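Local coordinates for protein Eps1p (Saccharomyces cerevisiae, PDB 4TW5) that belongs to the thioredoxin superfamily, its chain folded into two thioredoxin-like halves that together carry four disulfide bonds, at residues R153-S158 / D198-H203; L216-L221 / K234-L239; A131-Q136 / K166-S171; E117-N122 / I190-A195. All blocks are in the same frame, centred on the assembly; numbering follows the deposited sequence.

Contact 1 of 4, residues R153-S158 / D198-H203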
loop_
_atom_site.group_PDB
_atom_site.type_symbol
_atom_site.label_atom_id
_atom_site.label_comp_id
_atom_site.label_asym_id
_atom_site.label_seq_id
_atom_site.Cartn_x
_atom_site.Cartn_y
_atom_site.Cartn_z
ATOM N N ARG A 153 -11.460 25.402 -10.921
ATOM C CA ARG A 153 -12.710 25.562 -10.178
ATOM C C ARG A 153 -12.561 24.682 -8.945
ATOM O O ARG A 153 -11.690 23.829 -8.920
ATOM C CB ARG A 153 -13.931 25.212 -11.046
ATOM C CG ARG A 153 -14.140 26.194 -12.243
ATOM C CD ARG A 153 -14.460 27.633 -11.739
ATOM N NE ARG A 153 -15.732 27.687 -10.997
ATOM C CZ ARG A 153 -15.947 28.411 -9.897
ATOM N NH1 ARG A 153 -14.963 29.147 -9.369
ATOM N NH2 ARG A 153 -17.136 28.383 -9.301
ATOM N N PRO A 154 -13.340 24.943 -7.885
ATOM C CA PRO A 154 -13.314 24.022 -6.749
ATOM C C PRO A 154 -13.832 22.612 -7.191
ATOM O O PRO A 154 -14.604 22.552 -8.143
ATOM C CB PRO A 154 -14.259 24.680 -5.736
ATOM C CG PRO A 154 -14.501 26.101 -6.267
ATOM C CD PRO A 154 -14.344 26.012 -7.728
ATOM N N HIS A 155 -13.376 21.536 -6.537
ATOM C CA HIS A 155 -13.757 20.140 -6.835
ATOM C C HIS A 155 -14.164 19.475 -5.528
ATOM O O HIS A 155 -13.333 19.358 -4.617
ATOM C CB HIS A 155 -12.599 19.319 -7.427
ATOM C CG HIS A 155 -12.293 19.609 -8.857
ATOM N ND1 HIS A 155 -11.717 20.795 -9.268
ATOM C CD2 HIS A 155 -12.439 18.854 -9.972
ATOM C CE1 HIS A 155 -11.532 20.762 -10.577
ATOM N NE2 HIS A 155 -11.967 19.595 -11.028
ATOM N N LEU A 156 -15.433 19.121 -5.392
ATOM C CA LEU A 156 -15.817 18.246 -4.325
ATOM C C LEU A 156 -15.479 16.862 -4.818
ATOM O O LEU A 156 -15.893 16.476 -5.924
ATOM C CB LEU A 156 -17.291 18.379 -3.993
ATOM C CG LEU A 156 -17.595 17.773 -2.647
ATOM C CD1 LEU A 156 -16.734 18.503 -1.591
ATOM C CD2 LEU A 156 -19.061 17.922 -2.354
ATOM N N VAL A 157 -14.656 16.156 -4.059
ATOM C CA VAL A 157 -14.243 14.815 -4.447
ATOM C C VAL A 157 -14.651 13.771 -3.418
ATOM O O VAL A 157 -14.499 13.961 -2.197
ATOM C CB VAL A 157 -12.731 14.717 -4.678
ATOM C CG1 VAL A 157 -12.345 13.303 -5.164
ATOM C CG2 VAL A 157 -12.295 15.779 -5.663
ATOM N N SER A 158 -15.197 12.682 -3.946
ATOM C CA SER A 158 -15.641 11.541 -3.163
ATOM C C SER A 158 -14.698 10.363 -3.390
ATOM O O SER A 158 -14.217 10.142 -4.507
ATOM C CB SER A 158 -17.085 11.167 -3.521
ATOM O OG SER A 158 -17.172 10.799 -4.874
ATOM N N ASP A 198 -21.030 25.865 -10.803
ATOM C CA ASP A 198 -19.781 25.678 -11.525
ATOM C C ASP A 198 -18.687 25.167 -10.567
ATOM O O ASP A 198 -17.526 25.551 -10.665
ATOM C CB ASP A 198 -19.358 26.980 -12.204
ATOM C CG ASP A 198 -18.369 26.761 -13.330
ATOM O OD1 ASP A 198 -18.372 25.663 -13.916
ATOM O OD2 ASP A 198 -17.573 27.683 -13.627
ATOM N N ILE A 199 -19.096 24.339 -9.612
ATOM C CA ILE A 199 -18.182 23.565 -8.763
ATOM C C ILE A 199 -18.121 22.137 -9.319
ATOM O O ILE A 199 -19.152 21.489 -9.560
ATOM C CB ILE A 199 -18.634 23.612 -7.294
ATOM C CG1 ILE A 199 -18.489 25.054 -6.777
ATOM C CG2 ILE A 199 -17.823 22.634 -6.415
ATOM C CD1 ILE A 199 -19.032 25.272 -5.412
ATOM N N ASN A 200 -16.915 21.658 -9.572
ATOM C CA ASN A 200 -16.762 20.327 -10.127
ATOM C C ASN A 200 -16.895 19.246 -9.039
ATOM O O ASN A 200 -16.750 19.529 -7.838
ATOM C CB ASN A 200 -15.429 20.217 -10.855
ATOM C CG ASN A 200 -15.399 21.074 -12.106
ATOM O OD1 ASN A 200 -16.345 21.787 -12.379
ATOM N ND2 ASN A 200 -14.327 21.007 -12.858
ATOM N N THR A 201 -17.252 18.037 -9.479
ATOM C CA THR A 201 -17.234 16.846 -8.627
ATOM C C THR A 201 -16.429 15.733 -9.259
ATOM O O THR A 201 -16.395 15.623 -10.489
ATOM C CB THR A 201 -18.624 16.313 -8.366
ATOM O OG1 THR A 201 -19.332 16.281 -9.602
ATOM C CG2 THR A 201 -19.368 17.214 -7.386
ATOM N N GLY A 202 -15.807 14.906 -8.411
ATOM C CA GLY A 202 -14.986 13.781 -8.852
ATOM C C GLY A 202 -15.120 12.567 -7.917
ATOM O O GLY A 202 -15.479 12.702 -6.746
ATOM N N HIS A 203 -14.832 11.381 -8.444
ATOM C CA HIS A 203 -14.835 10.178 -7.638
ATOM C C HIS A 203 -13.545 9.407 -7.825
ATOM O O HIS A 203 -13.002 9.310 -8.919
ATOM C CB HIS A 203 -16.066 9.315 -7.954
ATOM C CG HIS A 203 -16.255 9.050 -9.404
ATOM N ND1 HIS A 203 -17.033 9.861 -10.205
ATOM C CD2 HIS A 203 -15.779 8.067 -10.202
ATOM C CE1 HIS A 203 -16.995 9.405 -11.445
ATOM N NE2 HIS A 203 -16.261 8.306 -11.465
#

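Contact 2 of 4, residues L216-L221 / K234-L239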
loop_
_atom_site.group_PDB
_atom_site.type_symbol
_atom_site.label_atom_id
_atom_site.label_comp_id
_atom_site.label_asym_id
_atom_site.label_seq_id
_atom_site.Cartn_x
_atom_site.Cartn_y
_atom_site.Cartn_z
ATOM N N LEU A 216 -3.933 10.293 2.461
ATOM C CA LEU A 216 -5.013 11.243 2.700
ATOM C C LEU A 216 -5.865 10.921 3.914
ATOM O O LEU A 216 -6.763 11.688 4.275
ATOM C CB LEU A 216 -5.933 11.300 1.488
ATOM C CG LEU A 216 -5.376 11.948 0.229
ATOM C CD1 LEU A 216 -6.487 12.090 -0.763
ATOM C CD2 LEU A 216 -4.776 13.271 0.547
ATOM N N GLY A 217 -5.642 9.755 4.508
ATOM C CA GLY A 217 -6.470 9.356 5.620
ATOM C C GLY A 217 -7.722 8.601 5.244
ATOM O O GLY A 217 -8.673 8.612 6.033
ATOM N N PHE A 218 -7.750 7.990 4.050
ATOM C CA PHE A 218 -8.879 7.144 3.645
ATOM C C PHE A 218 -8.456 5.673 3.488
ATOM O O PHE A 218 -9.074 4.897 2.734
ATOM C CB PHE A 218 -9.500 7.651 2.328
ATOM C CG PHE A 218 -9.820 9.113 2.338
ATOM C CD1 PHE A 218 -10.332 9.714 3.477
ATOM C CD2 PHE A 218 -9.585 9.896 1.210
ATOM C CE1 PHE A 218 -10.620 11.072 3.490
ATOM C CE2 PHE A 218 -9.853 11.244 1.215
ATOM C CZ PHE A 218 -10.376 11.839 2.357
ATOM N N GLY A 219 -7.423 5.303 4.240
ATOM C CA GLY A 219 -6.799 4.009 4.132
ATOM C C GLY A 219 -7.735 2.843 4.376
ATOM O O GLY A 219 -7.487 1.755 3.872
ATOM N N ASP A 220 -8.820 3.089 5.108
ATOM C CA ASP A 220 -9.795 2.060 5.420
ATOM C C ASP A 220 -10.635 1.658 4.174
ATOM O O ASP A 220 -11.309 0.635 4.180
ATOM C CB ASP A 220 -10.696 2.533 6.565
ATOM C CG ASP A 220 -11.234 3.925 6.355
ATOM O OD1 ASP A 220 -10.472 4.815 5.917
ATOM O OD2 ASP A 220 -12.412 4.153 6.701
ATOM N N LEU A 221 -10.605 2.480 3.127
ATOM C CA LEU A 221 -11.319 2.174 1.893
ATOM C C LEU A 221 -10.478 1.355 0.924
ATOM O O LEU A 221 -10.988 0.831 -0.062
ATOM C CB LEU A 221 -11.770 3.467 1.186
ATOM C CG LEU A 221 -12.529 4.535 1.979
ATOM C CD1 LEU A 221 -13.187 5.563 1.031
ATOM C CD2 LEU A 221 -13.514 3.974 2.969
ATOM N N LYS A 234 -15.848 8.644 1.582
ATOM C CA LYS A 234 -15.405 9.918 2.147
ATOM C C LYS A 234 -15.505 11.023 1.114
ATOM O O LYS A 234 -15.461 10.756 -0.079
ATOM C CB LYS A 234 -13.978 9.808 2.673
ATOM C CG LYS A 234 -13.841 8.742 3.743
ATOM C CD LYS A 234 -14.575 9.116 5.006
ATOM C CE LYS A 234 -14.164 8.146 6.115
ATOM N NZ LYS A 234 -14.702 8.522 7.455
ATOM N N VAL A 235 -15.638 12.259 1.591
ATOM C CA VAL A 235 -15.739 13.446 0.766
ATOM C C VAL A 235 -14.760 14.517 1.246
ATOM O O VAL A 235 -14.673 14.769 2.450
ATOM C CB VAL A 235 -17.183 14.025 0.784
ATOM C CG1 VAL A 235 -17.267 15.376 0.039
ATOM C CG2 VAL A 235 -18.173 13.034 0.206
ATOM N N ALA A 236 -14.051 15.150 0.304
ATOM C CA ALA A 236 -13.129 16.256 0.595
ATOM C C ALA A 236 -13.206 17.382 -0.462
ATOM O O ALA A 236 -13.433 17.129 -1.640
ATOM C CB ALA A 236 -11.718 15.738 0.680
ATOM N N LEU A 237 -12.960 18.622 -0.056
ATOM C CA LEU A 237 -12.969 19.733 -1.021
ATOM C C LEU A 237 -11.556 20.129 -1.438
ATOM O O LEU A 237 -10.648 20.163 -0.602
ATOM C CB LEU A 237 -13.683 20.939 -0.444
ATOM C CG LEU A 237 -13.887 22.148 -1.357
ATOM C CD1 LEU A 237 -14.755 21.804 -2.558
ATOM C CD2 LEU A 237 -14.553 23.226 -0.554
ATOM N N VAL A 238 -11.370 20.332 -2.742
ATOM C CA VAL A 238 -10.132 20.861 -3.300
ATOM C C VAL A 238 -10.322 22.308 -3.776
ATOM O O VAL A 238 -11.167 22.587 -4.618
ATOM C CB VAL A 238 -9.605 20.031 -4.489
ATOM C CG1 VAL A 238 -8.252 20.569 -4.928
ATOM C CG2 VAL A 238 -9.514 18.535 -4.146
ATOM N N LEU A 239 -9.539 23.222 -3.213
ATOM C CA LEU A 239 -9.593 24.623 -3.597
ATOM C C LEU A 239 -8.752 24.856 -4.837
ATOM O O LEU A 239 -7.625 24.372 -4.934
ATOM C CB LEU A 239 -9.122 25.501 -2.452
ATOM C CG LEU A 239 -10.033 25.423 -1.227
ATOM C CD1 LEU A 239 -9.557 26.367 -0.138
ATOM C CD2 LEU A 239 -11.477 25.762 -1.595
#

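Contact 3 of 4, residues A131-Q136 / K166-S171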
loop_
_atom_site.group_PDB
_atom_site.type_symbol
_atom_site.label_atom_id
_atom_site.label_comp_id
_atom_site.label_asym_id
_atom_site.label_seq_id
_atom_site.Cartn_x
_atom_site.Cartn_y
_atom_site.Cartn_z
ATOM N N ALA A 131 -31.067 11.358 -15.709
ATOM C CA ALA A 131 -29.956 12.298 -15.800
ATOM C C ALA A 131 -28.611 11.602 -15.636
ATOM O O ALA A 131 -28.510 10.544 -15.003
ATOM C CB ALA A 131 -30.109 13.373 -14.793
ATOM N N LYS A 132 -27.597 12.187 -16.252
ATOM C CA LYS A 132 -26.218 11.750 -16.096
ATOM C C LYS A 132 -25.666 12.250 -14.762
ATOM O O LYS A 132 -26.111 13.279 -14.244
ATOM C CB LYS A 132 -25.362 12.273 -17.238
ATOM C CG LYS A 132 -24.081 11.515 -17.490
ATOM C CD LYS A 132 -22.958 12.497 -17.851
ATOM C CE LYS A 132 -23.410 13.495 -18.892
ATOM N NZ LYS A 132 -22.356 14.524 -19.175
ATOM N N SER A 133 -24.717 11.518 -14.189
ATOM C CA SER A 133 -23.958 12.055 -13.073
ATOM C C SER A 133 -22.909 13.008 -13.633
ATOM O O SER A 133 -22.285 12.712 -14.651
ATOM C CB SER A 133 -23.309 10.943 -12.258
ATOM O OG SER A 133 -22.420 11.479 -11.296
ATOM N N GLU A 134 -22.752 14.172 -13.014
ATOM C CA GLU A 134 -21.708 15.103 -13.440
ATOM C C GLU A 134 -20.346 14.745 -12.833
ATOM O O GLU A 134 -19.325 15.318 -13.237
ATOM C CB GLU A 134 -22.069 16.553 -13.063
ATOM C CG GLU A 134 -23.287 17.146 -13.804
ATOM C CD GLU A 134 -23.243 16.920 -15.315
ATOM O OE1 GLU A 134 -22.212 17.229 -15.950
ATOM O OE2 GLU A 134 -24.245 16.427 -15.879
ATOM N N SER A 135 -20.333 13.796 -11.879
ATOM C CA SER A 135 -19.123 13.429 -11.151
ATOM C C SER A 135 -18.051 12.875 -12.084
ATOM O O SER A 135 -18.305 11.973 -12.844
ATOM C CB SER A 135 -19.465 12.404 -10.070
ATOM O OG SER A 135 -18.318 11.898 -9.414
ATOM N N GLN A 136 -16.841 13.421 -12.035
ATOM C CA GLN A 136 -15.797 12.967 -12.961
ATOM C C GLN A 136 -14.868 11.892 -12.396
ATOM O O GLN A 136 -14.514 11.888 -11.219
ATOM C CB GLN A 136 -14.962 14.159 -13.422
ATOM C CG GLN A 136 -15.732 15.142 -14.282
ATOM C CD GLN A 136 -15.002 16.478 -14.447
ATOM O OE1 GLN A 136 -15.338 17.465 -13.780
ATOM N NE2 GLN A 136 -14.005 16.511 -15.331
ATOM N N LYS A 166 -16.641 3.639 -12.770
ATOM C CA LYS A 166 -16.294 4.505 -13.888
ATOM C C LYS A 166 -17.177 5.740 -13.861
ATOM O O LYS A 166 -16.676 6.863 -13.868
ATOM C CB LYS A 166 -16.472 3.769 -15.215
ATOM C CG LYS A 166 -15.397 2.748 -15.535
ATOM C CD LYS A 166 -14.452 3.262 -16.602
ATOM C CE LYS A 166 -13.414 2.215 -16.992
ATOM N NZ LYS A 166 -12.609 2.647 -18.177
ATOM N N ASN A 167 -18.492 5.532 -13.823
ATOM C CA ASN A 167 -19.424 6.616 -13.504
ATOM C C ASN A 167 -19.916 6.455 -12.105
ATOM O O ASN A 167 -20.119 5.335 -11.649
ATOM C CB ASN A 167 -20.605 6.685 -14.477
ATOM C CG ASN A 167 -20.156 6.830 -15.909
ATOM O OD1 ASN A 167 -19.701 7.895 -16.316
ATOM N ND2 ASN A 167 -20.271 5.753 -16.680
ATOM N N SER A 168 -20.130 7.562 -11.410
ATOM C CA SER A 168 -20.413 7.448 -9.983
ATOM C C SER A 168 -21.722 6.666 -9.724
ATOM O O SER A 168 -21.968 6.227 -8.610
ATOM C CB SER A 168 -20.447 8.827 -9.325
ATOM O OG SER A 168 -21.604 9.561 -9.696
ATOM N N ASP A 169 -22.544 6.485 -10.757
ATOM C CA ASP A 169 -23.796 5.768 -10.588
ATOM C C ASP A 169 -23.821 4.387 -11.264
ATOM O O ASP A 169 -24.891 3.802 -11.425
ATOM C CB ASP A 169 -24.964 6.602 -11.131
ATOM C CG ASP A 169 -24.785 6.989 -12.594
ATOM O OD1 ASP A 169 -23.718 6.702 -13.182
ATOM O OD2 ASP A 169 -25.720 7.588 -13.159
ATOM N N ASP A 170 -22.655 3.845 -11.603
ATOM C CA ASP A 170 -22.602 2.488 -12.115
ATOM C C ASP A 170 -23.191 1.532 -11.085
ATOM O O ASP A 170 -23.108 1.795 -9.883
ATOM C CB ASP A 170 -21.163 2.076 -12.405
ATOM C CG ASP A 170 -20.646 2.646 -13.676
ATOM O OD1 ASP A 170 -21.475 3.107 -14.488
ATOM O OD2 ASP A 170 -19.413 2.625 -13.875
ATOM N N SER A 171 -23.736 0.404 -11.547
ATOM C CA SER A 171 -24.233 -0.625 -10.637
ATOM C C SER A 171 -23.039 -1.332 -10.026
ATOM O O SER A 171 -22.208 -1.881 -10.737
ATOM C CB SER A 171 -25.130 -1.630 -11.366
ATOM O OG SER A 171 -26.403 -1.069 -11.660
#

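Contact 4 of 4, residues E117-N122 / I190-A195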
loop_
_atom_site.group_PDB
_atom_site.type_symbol
_atom_site.label_atom_id
_atom_site.label_comp_id
_atom_site.label_asym_id
_atom_site.label_seq_id
_atom_site.Cartn_x
_atom_site.Cartn_y
_atom_site.Cartn_z
ATOM N N GLU A 117 -32.257 23.617 -6.409
ATOM C CA GLU A 117 -33.367 22.846 -5.906
ATOM C C GLU A 117 -34.163 22.101 -6.959
ATOM O O GLU A 117 -34.833 21.123 -6.639
ATOM C CB GLU A 117 -34.304 23.758 -5.112
ATOM C CG GLU A 117 -33.637 24.267 -3.826
ATOM C CD GLU A 117 -33.044 23.151 -2.960
ATOM O OE1 GLU A 117 -33.656 22.057 -2.837
ATOM O OE2 GLU A 117 -31.938 23.366 -2.420
ATOM N N SER A 118 -34.136 22.571 -8.198
ATOM C CA SER A 118 -34.831 21.872 -9.264
ATOM C C SER A 118 -34.134 20.548 -9.580
ATOM O O SER A 118 -34.739 19.641 -10.134
ATOM C CB SER A 118 -34.924 22.728 -10.530
ATOM O OG SER A 118 -33.772 22.553 -11.315
ATOM N N MET A 119 -32.870 20.422 -9.204
ATOM C CA MET A 119 -32.140 19.203 -9.526
ATOM C C MET A 119 -32.122 18.201 -8.388
ATOM O O MET A 119 -31.470 17.171 -8.473
ATOM C CB MET A 119 -30.720 19.534 -9.944
ATOM C CG MET A 119 -30.602 19.671 -11.440
ATOM S SD MET A 119 -29.126 20.553 -11.739
ATOM C CE MET A 119 -28.359 19.693 -13.097
ATOM N N ASP A 120 -32.819 18.520 -7.310
ATOM C CA ASP A 120 -33.084 17.556 -6.264
ATOM C C ASP A 120 -34.350 16.763 -6.625
ATOM O O ASP A 120 -35.458 17.284 -6.518
ATOM C CB ASP A 120 -33.213 18.290 -4.929
ATOM C CG ASP A 120 -33.239 17.362 -3.731
ATOM O OD1 ASP A 120 -33.666 16.170 -3.841
ATOM O OD2 ASP A 120 -32.819 17.851 -2.661
ATOM N N PRO A 121 -34.188 15.475 -6.989
ATOM C CA PRO A 121 -35.296 14.654 -7.489
ATOM C C PRO A 121 -36.370 14.474 -6.449
ATOM O O PRO A 121 -37.502 14.211 -6.822
ATOM C CB PRO A 121 -34.639 13.313 -7.820
ATOM C CG PRO A 121 -33.178 13.565 -7.798
ATOM C CD PRO A 121 -32.963 14.677 -6.830
ATOM N N ASN A 122 -36.016 14.591 -5.171
ATOM C CA ASN A 122 -36.985 14.375 -4.097
ATOM C C ASN A 122 -37.994 15.521 -3.978
ATOM O O ASN A 122 -39.064 15.343 -3.402
ATOM C CB ASN A 122 -36.263 14.228 -2.744
ATOM C CG ASN A 122 -35.195 13.124 -2.746
ATOM O OD1 ASN A 122 -35.521 11.931 -2.774
ATOM N ND2 ASN A 122 -33.911 13.526 -2.717
ATOM N N ILE A 190 -25.752 15.625 -5.455
ATOM C CA ILE A 190 -24.704 16.589 -5.146
ATOM C C ILE A 190 -23.952 17.041 -6.374
ATOM O O ILE A 190 -23.616 18.234 -6.480
ATOM C CB ILE A 190 -23.715 16.014 -4.143
ATOM C CG1 ILE A 190 -24.420 15.794 -2.812
ATOM C CG2 ILE A 190 -22.498 16.893 -3.985
ATOM C CD1 ILE A 190 -23.665 14.908 -1.869
ATOM N N SER A 191 -23.634 16.122 -7.282
ATOM C CA SER A 191 -22.854 16.516 -8.450
ATOM C C SER A 191 -23.653 17.470 -9.343
ATOM O O SER A 191 -23.114 18.434 -9.868
ATOM C CB SER A 191 -22.401 15.314 -9.256
ATOM O OG SER A 191 -23.463 14.787 -10.023
ATOM N N ARG A 192 -24.947 17.214 -9.483
ATOM C CA ARG A 192 -25.756 18.039 -10.359
ATOM C C ARG A 192 -26.048 19.395 -9.711
ATOM O O ARG A 192 -26.037 20.391 -10.381
ATOM C CB ARG A 192 -27.047 17.317 -10.727
ATOM C CG ARG A 192 -26.834 16.245 -11.806
ATOM C CD ARG A 192 -28.068 15.346 -12.043
ATOM N NE ARG A 192 -29.337 16.015 -12.366
ATOM C CZ ARG A 192 -29.623 16.593 -13.530
ATOM N NH1 ARG A 192 -28.736 16.602 -14.507
ATOM N NH2 ARG A 192 -30.811 17.140 -13.723
ATOM N N GLN A 193 -26.290 19.432 -8.414
ATOM C CA GLN A 193 -26.553 20.699 -7.751
ATOM C C GLN A 193 -25.317 21.612 -7.778
ATOM O O GLN A 193 -25.431 22.804 -8.045
ATOM C CB GLN A 193 -27.027 20.448 -6.314
ATOM C CG GLN A 193 -28.435 19.844 -6.237
ATOM C CD GLN A 193 -28.929 19.719 -4.807
ATOM O OE1 GLN A 193 -28.230 19.197 -3.954
ATOM N NE2 GLN A 193 -30.134 20.198 -4.541
ATOM N N LEU A 194 -24.133 21.035 -7.578
ATOM C CA LEU A 194 -22.905 21.812 -7.568
ATOM C C LEU A 194 -22.531 22.276 -8.960
ATOM O O LEU A 194 -21.765 23.234 -9.117
ATOM C CB LEU A 194 -21.746 21.022 -6.961
ATOM C CG LEU A 194 -21.815 20.958 -5.436
ATOM C CD1 LEU A 194 -20.634 20.173 -4.855
ATOM C CD2 LEU A 194 -21.909 22.353 -4.829
ATOM N N ALA A 195 -23.028 21.581 -9.970
ATOM C CA ALA A 195 -22.754 21.984 -11.335
ATOM C C ALA A 195 -23.349 23.378 -11.677
ATOM O O ALA A 195 -22.788 24.096 -12.490
ATOM C CB ALA A 195 -23.276 20.933 -12.299
HETATM O O HOH W 1 -31.664 20.025 -2.418
HETATM O O HOH W 2 -31.739 15.759 -11.489
#

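Contact 1 of 4, residues R153-S158 / D198-H203
Two parallel strands, His155-Ser158 and Asn200-His203, meet as the strand pair of a beta-alpha-beta crossover through helix 180-196, inside the sheet of the second thioredoxin-like half. Their axes come within 4.4 Å, directions 20° apart. Asn200 N bonds to Pro154 O, Leu156 N to Asn200 O, Gly202 N to Leu156 O, and Ser158 N to Gly202 O, the last almost straight at 176°. Leu156 and Thr201 project to the face covered by the crossover helix, where Leu156 packs on Trp187 and Leu194. On the other face His155 and Asn200 lie side by side: Asn200 CB sits over the His155 ring, 3.6 Å from its centroid and offset toward the rim, a CH-pi contact with the amide turned 81° from the ring. The Arg153 chain bends at chi2 and chi3, and its NE donates to Asp198 O at 2.8 Å; NE also makes a weak hydrogen bond to Asp198 OD2 at 3.2 Å, part of a salt bridge. Asp198 is the C-prime residue of the Schellman motif ending the helix. At the far end Ser158 OG, also bonded to Trp160 NE1, reaches Gly202 O at 3.2 Å from the face opposite to Ser158 N.

Contact 2 of 4, residues L216-L221 / K234-L239
Phe218 lays one face of its ring under the aliphatic start of the Lys234 side chain. Lys234 CB stands 4.0 Å from the ring centroid, 24° off the normal and offset toward the rim, which makes this a CH-pi contact; Lys234 CG follows, 3.7 Å from Phe218 CD1. The ring reaches this place with CG anti to the carbonyl carbon, beside the backbone N (chi1 -51°). Its opposite face is covered by Leu216 O, which lies 3.9 Å above the plane over the ring centre, while Ala236 CB meets the edge, 4.5 Å from Phe218 CZ. Residues two apart on the strand thus meet one ring differently, Lys234 over a face and Ala236 near the ring plane. In the second thioredoxin-like half, 234-238 is the strand antiparallel to 155-160, and segment 216-221 is the turn that follows helix 210-215. That helix ends in a Schellman motif at Gly217, whose positive phi swings the chain out of the last turn; the turn then tightens through the bond from Leu221 N to Phe218 O at 2.9 Å. Phe159 of strand 155-160 also meets the Phe218 ring, with planes at about 45°, and Arg228 of a second subunit packs against the Phe218 side chain. Leu221 adds its CD1, 4.1 Å from Lys234 N. Beyond CG the lysine leads away from Phe218. Its NZ remains 5.0 Å from Asp220 OD2, so the opposite charges are near each other without touching, and the nearest approach of that carboxylate to the lysine is Asp220 OD2 to Lys234 CE at 4.4 Å.

Contact 3 of 4, residues A131-Q136 / K166-S171
A single short hydroxyl-to-hydroxyl bond, Ser133 OG to Ser168 OG at 2.6 Å, is the one hydrogen bond joining two loops here, and either oxygen could be the donor. Ser133 OG stands anti to its backbone N (chi1 172°). Ser133 OG also accepts from Ser135 N at 3.2 Å, closing an ST turn, so the same oxygen shapes its own loop and holds the other. Ser168 brings its OG from a position between the backbone N and the carbonyl carbon, and Ser135 CB packs 3.6 Å from that oxygen. The Ser135 hydroxyl is engaged outside the pair, with His203 ND1 and Trp187 NE1. Ser168 belongs to a type I turn from Asn167 to Asp170. The turn is braced by Asp170 OD2, which takes Lys166 N and Asn167 N from the same face of the carboxylate: Lys166 N at 3.2 Å, on the anti side but tilted out of the plane, Asn167 N from above the plane at 3.0 Å. In the thioredoxin-like fold these loops lead into the edge strand 136-137 and toward helix 180-196, and both reach that helix. Asp169 OD2 forms a salt bridge with Lys188 there, and lies 4.2 Å from Ser133 N. The chemistry therefore separates two tasks: the carboxylates are engaged by amides of their own loop and by the helix lysine, while the direct bond between loops is left to two buried, neutral hydroxyls.

Contact 4 of 4, residues E117-N122 / I190-A195
Part of the junction between the two thioredoxin-like halves lies here, where the end of helix 107-118 and the following turn meet helix 180-196. Met119 CE rests over the centre of one face of the Arg192 guanidinium, 3.4 Å from CZ, while Met119 CG approaches NH2 and SD lies 3.4 Å from Arg192 O. A bend at chi3 of the methionine (137°) turns its methyl over the cation. Gln193 extends beyond CG to bring NE2 within 3.6 Å of Asp120 CB. Gln193 NE2 donates to water 1 at 2.6 Å, and that water also lies in reach of Glu117 OE1 and Asp120 OD2, which compete for its protons; NE2 also bonds Arg116 O directly, and OE1 bonds Ser258. A second water accepts from Arg192 NE at 2.6 Å and gives a weak bond to Met119 O. Asp120 is the N-cap of the next helix, its OD1 accepting from Asn122 N at 3.1 Å and from Asn122 ND2. Glu117 OE2 has its own salt bridge, to Lys98. Between these two segments water thus bridges the polar groups, while methyl and methylene carbons of Met119 pack on a flat cation; the carboxylates near water 1 probably polarise it.

How the contacts relate
All four contacts are largely buried; contact 1, at the centre of the second half's sheet, covers the most surface, with Asp198 exposed at its end. Contact 2 extends the same sheet, since Val157 O and His155 O bond to Ala236 N and Val238 N. Contact 3 lies by the edge strand 136-137, across the sheet from strand 234-238, with Gln136 N on Thr201 O. Contact 4 uses the crossover helix: Leu194 O receives Ile199 N, and Ser191 OG meets Glu134 N of contact 3. Chemistry changes with place: backbone bonds within the sheet, aromatic and aliphatic packing near a subunit neighbour, hydroxyls between loops, water and side-chain packing between halves.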